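Local coordinates for lysosome-associated membrane glycoprotein 2 (Mus musculus, PDB 5GV3) that helps build lysosomes, supports autophagy and keeps the lysosomal lumen acidic by directly inhibiting the proton channel TMEM175, at residues Trp70-Thr75 against Tyr81-Ile86; Thr12-Glu17 against Asn56-Met61; Asn126-Tyr131 against Val137-Gly142. One frame throughout, in Å; residues are numbered along the deposited sequence.

Contact 1 (Trp70-Thr75 against Tyr81-Ile86); sequences WAVNFT and YSIHDI. With NAG (2-acetamido-2-deoxy-beta-D-glucopyranose), chain O.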
loop_
_atom_site.group_PDB
_atom_site.type_symbol
_atom_site.label_atom_id
_atom_site.label_comp_id
_atom_site.label_asym_id
_atom_site.label_seq_id
_atom_site.Cartn_x
_atom_site.Cartn_y
_atom_site.Cartn_z
ATOM N N TRP A 70 -1.244 -5.330 4.471
ATOM C CA TRP A 70 -1.267 -3.928 4.083
ATOM C C TRP A 70 -2.547 -3.650 3.315
ATOM O O TRP A 70 -3.012 -4.492 2.541
ATOM C CB TRP A 70 -0.032 -3.586 3.243
ATOM C CG TRP A 70 0.041 -2.165 2.778
ATOM C CD1 TRP A 70 0.636 -1.124 3.419
ATOM C CD2 TRP A 70 -0.513 -1.629 1.568
ATOM N NE1 TRP A 70 0.500 0.028 2.681
ATOM C CE2 TRP A 70 -0.206 -0.254 1.543
ATOM C CE3 TRP A 70 -1.236 -2.179 0.502
ATOM C CZ2 TRP A 70 -0.602 0.583 0.491
ATOM C CZ3 TRP A 70 -1.621 -1.347 -0.544
ATOM C CH2 TRP A 70 -1.298 0.017 -0.541
ATOM N N ALA A 71 -3.127 -2.477 3.532
ATOM C CA ALA A 71 -4.398 -2.147 2.893
ATOM C C ALA A 71 -4.499 -0.659 2.579
ATOM O O ALA A 71 -3.800 0.159 3.179
ATOM C CB ALA A 71 -5.566 -2.587 3.779
ATOM N N VAL A 72 -5.393 -0.320 1.654
ATOM C CA VAL A 72 -5.636 1.068 1.273
ATOM C C VAL A 72 -7.075 1.242 0.794
ATOM O O VAL A 72 -7.676 0.325 0.242
ATOM C CB VAL A 72 -4.640 1.546 0.173
ATOM C CG1 VAL A 72 -4.696 0.651 -1.062
ATOM C CG2 VAL A 72 -4.867 3.017 -0.196
ATOM N N ASN A 73 -7.630 2.423 1.044
ATOM C CA ASN A 73 -8.964 2.780 0.583
ATOM C C ASN A 73 -8.966 3.736 -0.564
ATOM O O ASN A 73 -8.159 4.663 -0.616
ATOM C CB ASN A 73 -9.780 3.461 1.672
ATOM C CG ASN A 73 -10.571 2.518 2.500
ATOM O OD1 ASN A 73 -10.813 1.369 2.127
ATOM N ND2 ASN A 73 -11.023 3.021 3.638
ATOM N N PHE A 74 -9.922 3.526 -1.455
ATOM C CA PHE A 74 -10.233 4.484 -2.497
ATOM C C PHE A 74 -11.719 4.816 -2.400
ATOM O O PHE A 74 -12.556 3.936 -2.527
ATOM C CB PHE A 74 -9.869 3.935 -3.883
ATOM C CG PHE A 74 -8.484 3.345 -3.967
ATOM C CD1 PHE A 74 -7.375 4.166 -4.141
ATOM C CD2 PHE A 74 -8.290 1.972 -3.901
ATOM C CE1 PHE A 74 -6.094 3.631 -4.223
ATOM C CE2 PHE A 74 -7.016 1.428 -3.991
ATOM C CZ PHE A 74 -5.914 2.264 -4.152
ATOM N N THR A 75 -12.042 6.072 -2.117
ATOM C CA THR A 75 -13.435 6.491 -1.958
ATOM C C THR A 75 -13.824 7.503 -3.027
ATOM O O THR A 75 -13.221 8.570 -3.123
ATOM C CB THR A 75 -13.708 7.105 -0.578
ATOM O OG1 THR A 75 -13.439 6.133 0.442
ATOM C CG2 THR A 75 -15.162 7.539 -0.489
ATOM N N TYR A 81 -11.664 11.282 -6.298
ATOM C CA TYR A 81 -11.622 10.095 -5.449
ATOM C C TYR A 81 -10.415 10.217 -4.545
ATOM O O TYR A 81 -9.386 10.774 -4.928
ATOM C CB TYR A 81 -11.637 8.766 -6.233
ATOM C CG TYR A 81 -10.382 8.303 -6.958
ATOM C CD1 TYR A 81 -9.402 7.567 -6.296
ATOM C CD2 TYR A 81 -10.230 8.506 -8.318
ATOM C CE1 TYR A 81 -8.277 7.106 -6.959
ATOM C CE2 TYR A 81 -9.111 8.048 -8.990
ATOM C CZ TYR A 81 -8.137 7.351 -8.307
ATOM O OH TYR A 81 -7.029 6.895 -8.979
ATOM N N SER A 82 -10.573 9.740 -3.316
ATOM C CA SER A 82 -9.521 9.871 -2.323
ATOM C C SER A 82 -8.798 8.564 -2.104
ATOM O O SER A 82 -9.407 7.493 -2.121
ATOM C CB SER A 82 -10.088 10.387 -0.996
ATOM O OG SER A 82 -11.153 9.567 -0.545
ATOM N N ILE A 83 -7.490 8.676 -1.900
ATOM C CA ILE A 83 -6.656 7.568 -1.479
ATOM C C ILE A 83 -6.455 7.767 0.008
ATOM O O ILE A 83 -5.877 8.764 0.435
ATOM C CB ILE A 83 -5.312 7.537 -2.214
ATOM C CG1 ILE A 83 -5.530 7.429 -3.721
ATOM C CG2 ILE A 83 -4.473 6.378 -1.733
ATOM C CD1 ILE A 83 -4.277 7.613 -4.503
ATOM N N HIS A 84 -6.960 6.830 0.797
ATOM C CA HIS A 84 -7.181 7.081 2.210
ATOM C C HIS A 84 -6.992 5.793 3.035
ATOM O O HIS A 84 -6.984 4.694 2.483
ATOM C CB HIS A 84 -8.585 7.695 2.361
ATOM C CG HIS A 84 -9.048 7.854 3.774
ATOM N ND1 HIS A 84 -8.275 8.427 4.753
ATOM C CD2 HIS A 84 -10.231 7.543 4.353
ATOM C CE1 HIS A 84 -8.954 8.441 5.891
ATOM N NE2 HIS A 84 -10.127 7.890 5.677
ATOM N N ASP A 85 -6.840 5.936 4.349
ATOM C CA ASP A 85 -6.785 4.796 5.267
ATOM C C ASP A 85 -5.722 3.767 4.894
ATOM O O ASP A 85 -5.992 2.569 4.871
ATOM C CB ASP A 85 -8.138 4.083 5.336
ATOM C CG ASP A 85 -9.249 4.982 5.827
ATOM O OD1 ASP A 85 -9.031 5.759 6.773
ATOM O OD2 ASP A 85 -10.349 4.912 5.257
ATOM N N ILE A 86 -4.518 4.228 4.600
ATOM C CA ILE A 86 -3.430 3.306 4.366
ATOM C C ILE A 86 -3.031 2.717 5.711
ATOM O O ILE A 86 -2.720 3.445 6.651
ATOM C CB ILE A 86 -2.223 3.984 3.706
ATOM C CG1 ILE A 86 -2.626 4.599 2.367
ATOM C CG2 ILE A 86 -1.088 2.983 3.515
ATOM C CD1 ILE A 86 -1.536 5.426 1.723
HETATM C C1 NAG O . -11.821 2.335 4.605
HETATM C C2 NAG O . -13.313 2.648 4.468
HETATM C C3 NAG O . -14.092 1.990 5.608
HETATM C C4 NAG O . -13.733 0.509 5.712
HETATM C C5 NAG O . -12.216 0.344 5.766
HETATM C C6 NAG O . -11.750 -1.092 5.782
HETATM C C7 NAG O . -14.669 4.673 4.070
HETATM C C8 NAG O . -14.696 6.172 4.135
HETATM N N2 NAG O . -13.529 4.094 4.460
HETATM O O3 NAG O . -15.491 2.148 5.402
HETATM O O4 NAG O . -14.311 -0.057 6.883
HETATM O O5 NAG O . -11.636 0.947 4.607
HETATM O O6 NAG O . -10.345 -1.163 5.575
HETATM O O7 NAG O . -15.636 4.022 3.691
#
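Asp85 OD2 takes two N-H groups, a short but bent one from Asn73 and a weak one from the sugar that Asn73 carries. Asn73 ND2 lies 2.6 Å from Asp85 OD2 and meets the anti lone pair, 16° out of its own amide plane. ND2 is also bonded to C1 of the N-acetylglucosamine, whose N2 makes a weak bond to Asp85 OD2 at 3.4 Å; the pair may limit rotation of the linkage amide. Backbone bonds pair Asn73 with His84 and Thr75 with Ser82, the shortest being Asn73 N to His84 O at 2.8 Å. These strands form a beta hairpin in the middle of a four-stranded antiparallel sheet. Asp85, with a left-handed backbone (phi 54°), adds an extra residue before Val87 pairs with Ala71, consistent with a beta bulge; its carboxylate lies beside the sugar on Asn73. The face bearing Phe74 and Ile83 is largely apolar. Phe74 and Ile83 run side by side, with Ile83 CG1 at the ring edge, 3.8 Å from Phe74 CD1. Val72 CG2, anti to its own backbone nitrogen, touches both Ile83 CG2 (3.7 Å) and Ile86 CG1. Farther along, Ile86 CG2 packs against the Trp70 indole, 3.5 Å from Trp70 NE1.

Contact 2 (Thr12-Glu17 against Asn56-Met61); sequences TCLYAE and NSAKIM. With ZN (zinc ion), chain C; NAG (2-acetamido-2-deoxy-beta-D-glucopyranose), chain L.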
loop_
_atom_site.group_PDB
_atom_site.type_symbol
_atom_site.label_atom_id
_atom_site.label_comp_id
_atom_site.label_asym_id
_atom_site.label_seq_id
_atom_site.Cartn_x
_atom_site.Cartn_y
_atom_site.Cartn_z
ATOM N N THR A 12 -11.447 -3.908 -16.967
ATOM C CA THR A 12 -10.707 -3.477 -15.794
ATOM C C THR A 12 -11.483 -2.424 -15.009
ATOM O O THR A 12 -11.918 -1.425 -15.578
ATOM C CB THR A 12 -9.352 -2.883 -16.196
ATOM O OG1 THR A 12 -8.562 -3.887 -16.844
ATOM C CG2 THR A 12 -8.610 -2.354 -14.972
ATOM N N CYS A 13 -11.659 -2.641 -13.705
ATOM C CA CYS A 13 -12.327 -1.638 -12.876
ATOM C C CYS A 13 -11.353 -0.983 -11.900
ATOM O O CYS A 13 -11.642 0.078 -11.359
ATOM C CB CYS A 13 -13.509 -2.242 -12.115
ATOM S SG CYS A 13 -13.207 -3.841 -11.349
ATOM N N LEU A 14 -10.192 -1.603 -11.700
ATOM C CA LEU A 14 -9.140 -1.019 -10.861
ATOM C C LEU A 14 -7.772 -1.516 -11.325
ATOM O O LEU A 14 -7.573 -2.712 -11.519
ATOM C CB LEU A 14 -9.347 -1.356 -9.382
ATOM C CG LEU A 14 -8.317 -0.801 -8.371
ATOM C CD1 LEU A 14 -8.978 -0.437 -7.045
ATOM C CD2 LEU A 14 -7.132 -1.752 -8.121
ATOM N N TYR A 15 -6.836 -0.594 -11.516
ATOM C CA TYR A 15 -5.474 -0.981 -11.845
ATOM C C TYR A 15 -4.496 -0.320 -10.881
ATOM O O TYR A 15 -4.594 0.876 -10.597
ATOM C CB TYR A 15 -5.113 -0.621 -13.290
ATOM C CG TYR A 15 -3.723 -1.103 -13.679
ATOM C CD1 TYR A 15 -3.526 -2.387 -14.172
ATOM C CD2 TYR A 15 -2.615 -0.282 -13.540
ATOM C CE1 TYR A 15 -2.269 -2.837 -14.520
ATOM C CE2 TYR A 15 -1.350 -0.727 -13.883
ATOM C CZ TYR A 15 -1.185 -2.003 -14.369
ATOM O OH TYR A 15 0.073 -2.452 -14.707
ATOM N N ALA A 16 -3.557 -1.109 -10.368
ATOM C CA ALA A 16 -2.532 -0.596 -9.477
ATOM C C ALA A 16 -1.197 -1.276 -9.762
ATOM O O ALA A 16 -1.110 -2.497 -9.797
ATOM C CB ALA A 16 -2.942 -0.798 -8.024
ATOM N N GLU A 17 -0.175 -0.461 -9.995
ATOM C CA GLU A 17 1.186 -0.911 -10.260
ATOM C C GLU A 17 2.110 -0.066 -9.389
ATOM O O GLU A 17 2.089 1.158 -9.493
ATOM C CB GLU A 17 1.469 -0.768 -11.769
ATOM C CG GLU A 17 2.880 -1.009 -12.361
ATOM C CD GLU A 17 2.919 -0.716 -13.896
ATOM O OE1 GLU A 17 1.848 -0.549 -14.514
ATOM O OE2 GLU A 17 3.991 -0.645 -14.523
ATOM N N ASN A 56 -19.326 -0.670 -1.716
ATOM C CA ASN A 56 -18.860 0.649 -2.137
ATOM C C ASN A 56 -17.394 0.925 -1.765
ATOM O O ASN A 56 -16.925 0.471 -0.723
ATOM C CB ASN A 56 -19.751 1.748 -1.539
ATOM C CG ASN A 56 -21.184 1.685 -2.037
ATOM O OD1 ASN A 56 -21.485 2.092 -3.160
ATOM N ND2 ASN A 56 -22.082 1.198 -1.188
ATOM N N SER A 57 -16.683 1.622 -2.657
ATOM C CA SER A 57 -15.326 2.175 -2.439
ATOM C C SER A 57 -14.121 1.212 -2.510
ATOM O O SER A 57 -13.317 1.154 -1.581
ATOM C CB SER A 57 -15.273 2.902 -1.088
ATOM O OG SER A 57 -15.367 1.996 -0.001
ATOM N N ALA A 58 -13.918 0.618 -3.691
ATOM C CA ALA A 58 -12.750 -0.228 -4.076
ATOM C C ALA A 58 -11.493 -0.177 -3.208
ATOM O O ALA A 58 -10.937 0.884 -2.961
ATOM C CB ALA A 58 -12.357 0.093 -5.471
ATOM N N LYS A 59 -11.137 -1.326 -2.643
ATOM C CA LYS A 59 -9.959 -1.447 -1.786
ATOM C C LYS A 59 -8.874 -2.394 -2.331
ATOM O O LYS A 59 -9.135 -3.300 -3.121
ATOM C CB LYS A 59 -10.371 -1.920 -0.381
ATOM C CG LYS A 59 -11.029 -3.310 -0.292
ATOM C CD LYS A 59 -11.498 -3.653 1.145
ATOM C CE LYS A 59 -12.305 -4.960 1.155
ATOM N NZ LYS A 59 -12.848 -5.329 2.498
ATOM N N ILE A 60 -7.650 -2.178 -1.869
ATOM C CA ILE A 60 -6.573 -3.108 -2.133
ATOM C C ILE A 60 -6.038 -3.660 -0.829
ATOM O O ILE A 60 -5.797 -2.917 0.122
ATOM C CB ILE A 60 -5.431 -2.458 -2.913
ATOM C CG1 ILE A 60 -5.852 -2.213 -4.364
ATOM C CG2 ILE A 60 -4.192 -3.327 -2.882
ATOM C CD1 ILE A 60 -4.827 -1.389 -5.131
ATOM N N MET A 61 -5.874 -4.976 -0.790
ATOM C CA MET A 61 -5.277 -5.634 0.360
ATOM C C MET A 61 -4.097 -6.507 -0.059
ATOM O O MET A 61 -4.168 -7.225 -1.043
ATOM C CB MET A 61 -6.323 -6.465 1.097
ATOM C CG MET A 61 -7.506 -5.644 1.575
ATOM S SD MET A 61 -8.752 -6.632 2.414
ATOM C CE MET A 61 -7.835 -7.134 3.873
HETATM ZN ZN ZN C . 2.900 -0.329 -16.205
HETATM C C1 NAG L . -5.667 -5.913 -16.959
HETATM C C2 NAG L . -4.663 -5.628 -18.098
HETATM C C3 NAG L . -5.360 -5.572 -19.461
HETATM C C4 NAG L . -6.225 -6.810 -19.665
HETATM C C5 NAG L . -7.175 -6.982 -18.483
HETATM C C6 NAG L . -8.006 -8.240 -18.575
HETATM C C7 NAG L . -4.223 -3.150 -17.740
HETATM C C8 NAG L . -5.694 -2.839 -17.838
HETATM N N2 NAG L . -3.835 -4.437 -17.862
HETATM O O3 NAG L . -4.397 -5.473 -20.503
HETATM O O4 NAG L . -6.976 -6.680 -20.865
HETATM O O5 NAG L . -6.414 -7.084 -17.272
HETATM O O6 NAG L . -7.400 -9.303 -17.848
HETATM O O7 NAG L . -3.401 -2.259 -17.553
HETATM O O HOH W 1 1.055 0.074 -17.100
#
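Part of the hydrophobic core between the two sheets of this first lumenal domain is formed where Leu14 and Ala16 of strand 11-28 meet Ala58 and Ile60. The approach is wholly apolar. Ile60 is extended beyond CG1 (chi2 172°), which carries Ile60 CD1 across to Ala16 CB at 3.5 Å and to Leu14 CD2 at 3.8 Å. Leu14 CD1 turns to Ala58 CB, also at 3.8 Å, and the isobutyl fork thereby spans Ala58 and Ile60. A classic beta bulge precedes this packing: Cys13 and Leu14 both face Leu6, and the chain turns a corner at Cys13, which is disulfide-bonded to Cys51. Phe74, on strand 68-76, packs against both Leu14 and Ile60. Tyr15 points away from the core, to the glycosylated side, where the acetamide O7 of the sugar on Asn5 lies over one ring face, 3.3 Å from Tyr15 CE1. Tyr15 OH donates to Glu17 OE1 at 2.6 Å, coming in 49° above the carboxylate plane. Both Glu17 oxygens chelate a zinc ion, OE1 and OE2 each at 2.0 Å, and a water is a further ligand.

Contact 3 (Asn126-Tyr131 against Val137-Gly142); sequences NSVLTY and VQKYWG. With NAG (2-acetamido-2-deoxy-beta-D-glucopyranose), chain M.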
loop_
_atom_site.group_PDB
_atom_site.type_symbol
_atom_site.label_atom_id
_atom_site.label_comp_id
_atom_site.label_asym_id
_atom_site.label_seq_id
_atom_site.Cartn_x
_atom_site.Cartn_y
_atom_site.Cartn_z
ATOM N N ASN A 126 6.573 7.461 -10.378
ATOM C CA ASN A 126 7.618 6.443 -10.302
ATOM C C ASN A 126 8.569 6.826 -9.115
ATOM O O ASN A 126 9.268 5.963 -8.601
ATOM C CB ASN A 126 8.321 6.198 -11.699
ATOM C CG ASN A 126 7.604 5.046 -12.604
ATOM O OD1 ASN A 126 6.805 4.235 -12.144
ATOM N ND2 ASN A 126 7.949 4.989 -13.876
ATOM N N SER A 127 8.577 8.096 -8.674
ATOM C CA SER A 127 9.388 8.568 -7.509
ATOM C C SER A 127 9.016 8.007 -6.116
ATOM O O SER A 127 7.877 7.621 -5.857
ATOM C CB SER A 127 9.355 10.096 -7.384
ATOM O OG SER A 127 9.653 10.735 -8.606
ATOM N N VAL A 128 9.979 8.049 -5.200
ATOM C CA VAL A 128 9.809 7.517 -3.847
ATOM C C VAL A 128 9.052 8.438 -2.889
ATOM O O VAL A 128 9.533 9.499 -2.510
ATOM C CB VAL A 128 11.187 7.192 -3.213
ATOM C CG1 VAL A 128 11.034 6.728 -1.744
ATOM C CG2 VAL A 128 11.909 6.142 -4.038
ATOM N N LEU A 129 7.859 8.013 -2.493
ATOM C CA LEU A 129 7.117 8.730 -1.464
ATOM C C LEU A 129 7.447 8.108 -0.101
ATOM O O LEU A 129 7.316 6.894 0.083
ATOM C CB LEU A 129 5.609 8.698 -1.744
ATOM C CG LEU A 129 5.247 9.127 -3.175
ATOM C CD1 LEU A 129 3.743 9.091 -3.421
ATOM C CD2 LEU A 129 5.819 10.502 -3.490
ATOM N N THR A 130 7.934 8.928 0.827
ATOM C CA THR A 130 8.333 8.445 2.150
ATOM C C THR A 130 7.415 8.992 3.233
ATOM O O THR A 130 7.159 10.193 3.289
ATOM C CB THR A 130 9.779 8.837 2.496
ATOM O OG1 THR A 130 10.664 8.388 1.463
ATOM C CG2 THR A 130 10.209 8.207 3.817
ATOM N N TYR A 131 6.921 8.101 4.086
ATOM C CA TYR A 131 6.097 8.498 5.218
ATOM C C TYR A 131 6.719 7.990 6.512
ATOM O O TYR A 131 6.816 6.785 6.751
ATOM C CB TYR A 131 4.669 7.984 5.047
ATOM C CG TYR A 131 4.019 8.527 3.796
ATOM C CD1 TYR A 131 4.156 7.868 2.586
ATOM C CD2 TYR A 131 3.287 9.711 3.819
ATOM C CE1 TYR A 131 3.584 8.362 1.432
ATOM C CE2 TYR A 131 2.705 10.212 2.673
ATOM C CZ TYR A 131 2.857 9.532 1.478
ATOM O OH TYR A 131 2.281 10.020 0.325
ATOM N N VAL A 137 8.888 3.258 8.943
ATOM C CA VAL A 137 9.102 4.107 7.777
ATOM C C VAL A 137 8.555 3.410 6.529
ATOM O O VAL A 137 9.034 2.336 6.151
ATOM C CB VAL A 137 10.589 4.446 7.602
ATOM C CG1 VAL A 137 10.829 5.178 6.284
ATOM C CG2 VAL A 137 11.076 5.280 8.775
ATOM N N GLN A 138 7.547 4.014 5.903
ATOM C CA GLN A 138 6.932 3.459 4.704
ATOM C C GLN A 138 7.453 4.152 3.450
ATOM O O GLN A 138 7.506 5.378 3.383
ATOM C CB GLN A 138 5.408 3.584 4.781
ATOM C CG GLN A 138 4.823 3.020 6.068
ATOM C CD GLN A 138 3.326 3.196 6.175
ATOM O OE1 GLN A 138 2.683 3.711 5.261
ATOM N NE2 GLN A 138 2.760 2.769 7.300
ATOM N N LYS A 139 7.868 3.360 2.467
ATOM C CA LYS A 139 8.309 3.912 1.188
ATOM C C LYS A 139 7.506 3.320 0.033
ATOM O O LYS A 139 7.318 2.107 -0.050
ATOM C CB LYS A 139 9.806 3.673 0.982
ATOM C CG LYS A 139 10.703 4.503 1.904
ATOM C CD LYS A 139 12.175 4.266 1.592
ATOM C CE LYS A 139 13.089 5.119 2.461
ATOM N NZ LYS A 139 12.887 6.565 2.180
ATOM N N TYR A 140 7.021 4.195 -0.842
ATOM C CA TYR A 140 6.227 3.807 -2.011
ATOM C C TYR A 140 6.825 4.440 -3.266
ATOM O O TYR A 140 7.227 5.602 -3.229
ATOM C CB TYR A 140 4.768 4.255 -1.863
ATOM C CG TYR A 140 4.111 3.861 -0.559
ATOM C CD1 TYR A 140 3.488 2.636 -0.422
ATOM C CD2 TYR A 140 4.120 4.715 0.540
ATOM C CE1 TYR A 140 2.885 2.269 0.768
ATOM C CE2 TYR A 140 3.510 4.348 1.744
ATOM C CZ TYR A 140 2.895 3.116 1.840
ATOM O OH TYR A 140 2.284 2.705 3.002
ATOM N N TRP A 141 6.898 3.683 -4.361
ATOM C CA TRP A 141 7.381 4.236 -5.629
ATOM C C TRP A 141 6.956 3.417 -6.856
ATOM O O TRP A 141 6.313 2.379 -6.728
ATOM C CB TRP A 141 8.905 4.373 -5.596
ATOM C CG TRP A 141 9.689 3.068 -5.690
ATOM C CD1 TRP A 141 10.271 2.534 -6.812
ATOM C CD2 TRP A 141 9.989 2.163 -4.613
ATOM N NE1 TRP A 141 10.904 1.350 -6.501
ATOM C CE2 TRP A 141 10.746 1.102 -5.161
ATOM C CE3 TRP A 141 9.684 2.146 -3.246
ATOM C CZ2 TRP A 141 11.197 0.034 -4.378
ATOM C CZ3 TRP A 141 10.131 1.087 -2.476
ATOM C CH2 TRP A 141 10.883 0.043 -3.044
ATOM N N GLY A 142 7.310 3.904 -8.045
ATOM C CA GLY A 142 6.993 3.224 -9.294
ATOM C C GLY A 142 5.496 3.057 -9.456
ATOM O O GLY A 142 5.028 2.034 -9.944
HETATM C C1 NAG M . 13.562 0.330 0.092
HETATM C C2 NAG M . 14.885 -0.298 -0.367
HETATM C C3 NAG M . 15.936 0.787 -0.583
HETATM C C4 NAG M . 15.401 1.867 -1.514
HETATM C C5 NAG M . 14.061 2.396 -1.009
HETATM C C6 NAG M . 13.418 3.372 -1.964
HETATM C C7 NAG M . 15.427 -2.599 0.311
HETATM C C8 NAG M . 15.942 -3.481 1.411
HETATM N N2 NAG M . 15.362 -1.290 0.586
HETATM O O3 NAG M . 17.114 0.212 -1.134
HETATM O O4 NAG M . 16.336 2.937 -1.600
HETATM O O5 NAG M . 13.140 1.306 -0.864
HETATM O O6 NAG M . 13.024 2.709 -3.156
HETATM O O7 NAG M . 15.084 -3.050 -0.778
#
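Tyr131 and Tyr140 set their rings rim to rim on one face of this hairpin, with planes 64° apart and centroids separated by 5.9 Å. The edge carbon Tyr131 CD1 lies in the plane of the Tyr140 ring, 3.7 Å from Tyr140 CE2, and neither ring covers the other. Similar first torsions, with CG anti to the carbonyl carbon in both, send the two rings off the same face of neighbouring strands, where their rims meet. The phenol of Tyr140 is held by its own strand: Tyr140 OH donates to Gln138 OE1 at 2.5 Å, from above the carbonyl plane. On the opposite face Thr130 and Lys139 run side by side. The lysine is extended until its last torsion, where a bend (chi4 -64°) brings Lys139 NZ back to Thr130 OG1 at 3.0 Å. Trp141 holds its indole against the sugar on Asn21; O6 of this sugar sits 3.1 Å above the plane of the Trp141 ring, offset toward the rim, and Asn126 O lies at the ring edge in plane. Val128 CG2 touches both Trp141 CB and this sugar. Two hydrogen-bonded pairs, Leu129 with Tyr140 and Tyr131 with Gln138, join the backbones. Beyond them Gly142 N reaches Asn126 O at 2.9 Å from well above the carbonyl plane, as the chain turns a corner at Gly142. Strand 136-146 has strand 129-133 on one edge and strand 11-28 on the other, while Tyr140 and Gln138 reach Ile86 and Leu88 of strand 81-91 in the other sheet.

How the contacts relate
Contact 2 is fully buried and relies on aliphatic packing between sheets, whereas contacts 1 and 3 are antiparallel hairpins, each within one sheet and held mainly by backbone hydrogen bonds. Contact 1 is partly buried and contact 3 lies at the surface. The neighbouring strands 59-64 and 68-76 join contacts 1 and 2, with Val72 N 3.0 Å from Ile60 O in a probable hydrogen bond. Between contacts 1 and 3 the link passes from sheet to sheet through side chains, Trp70 NE1 probably bonding to Tyr140 OH. Contacts 2 and 3 do not touch, though strands 11-28 and 136-146 pair. An N-linked sugar lies against at least one segment of each contact.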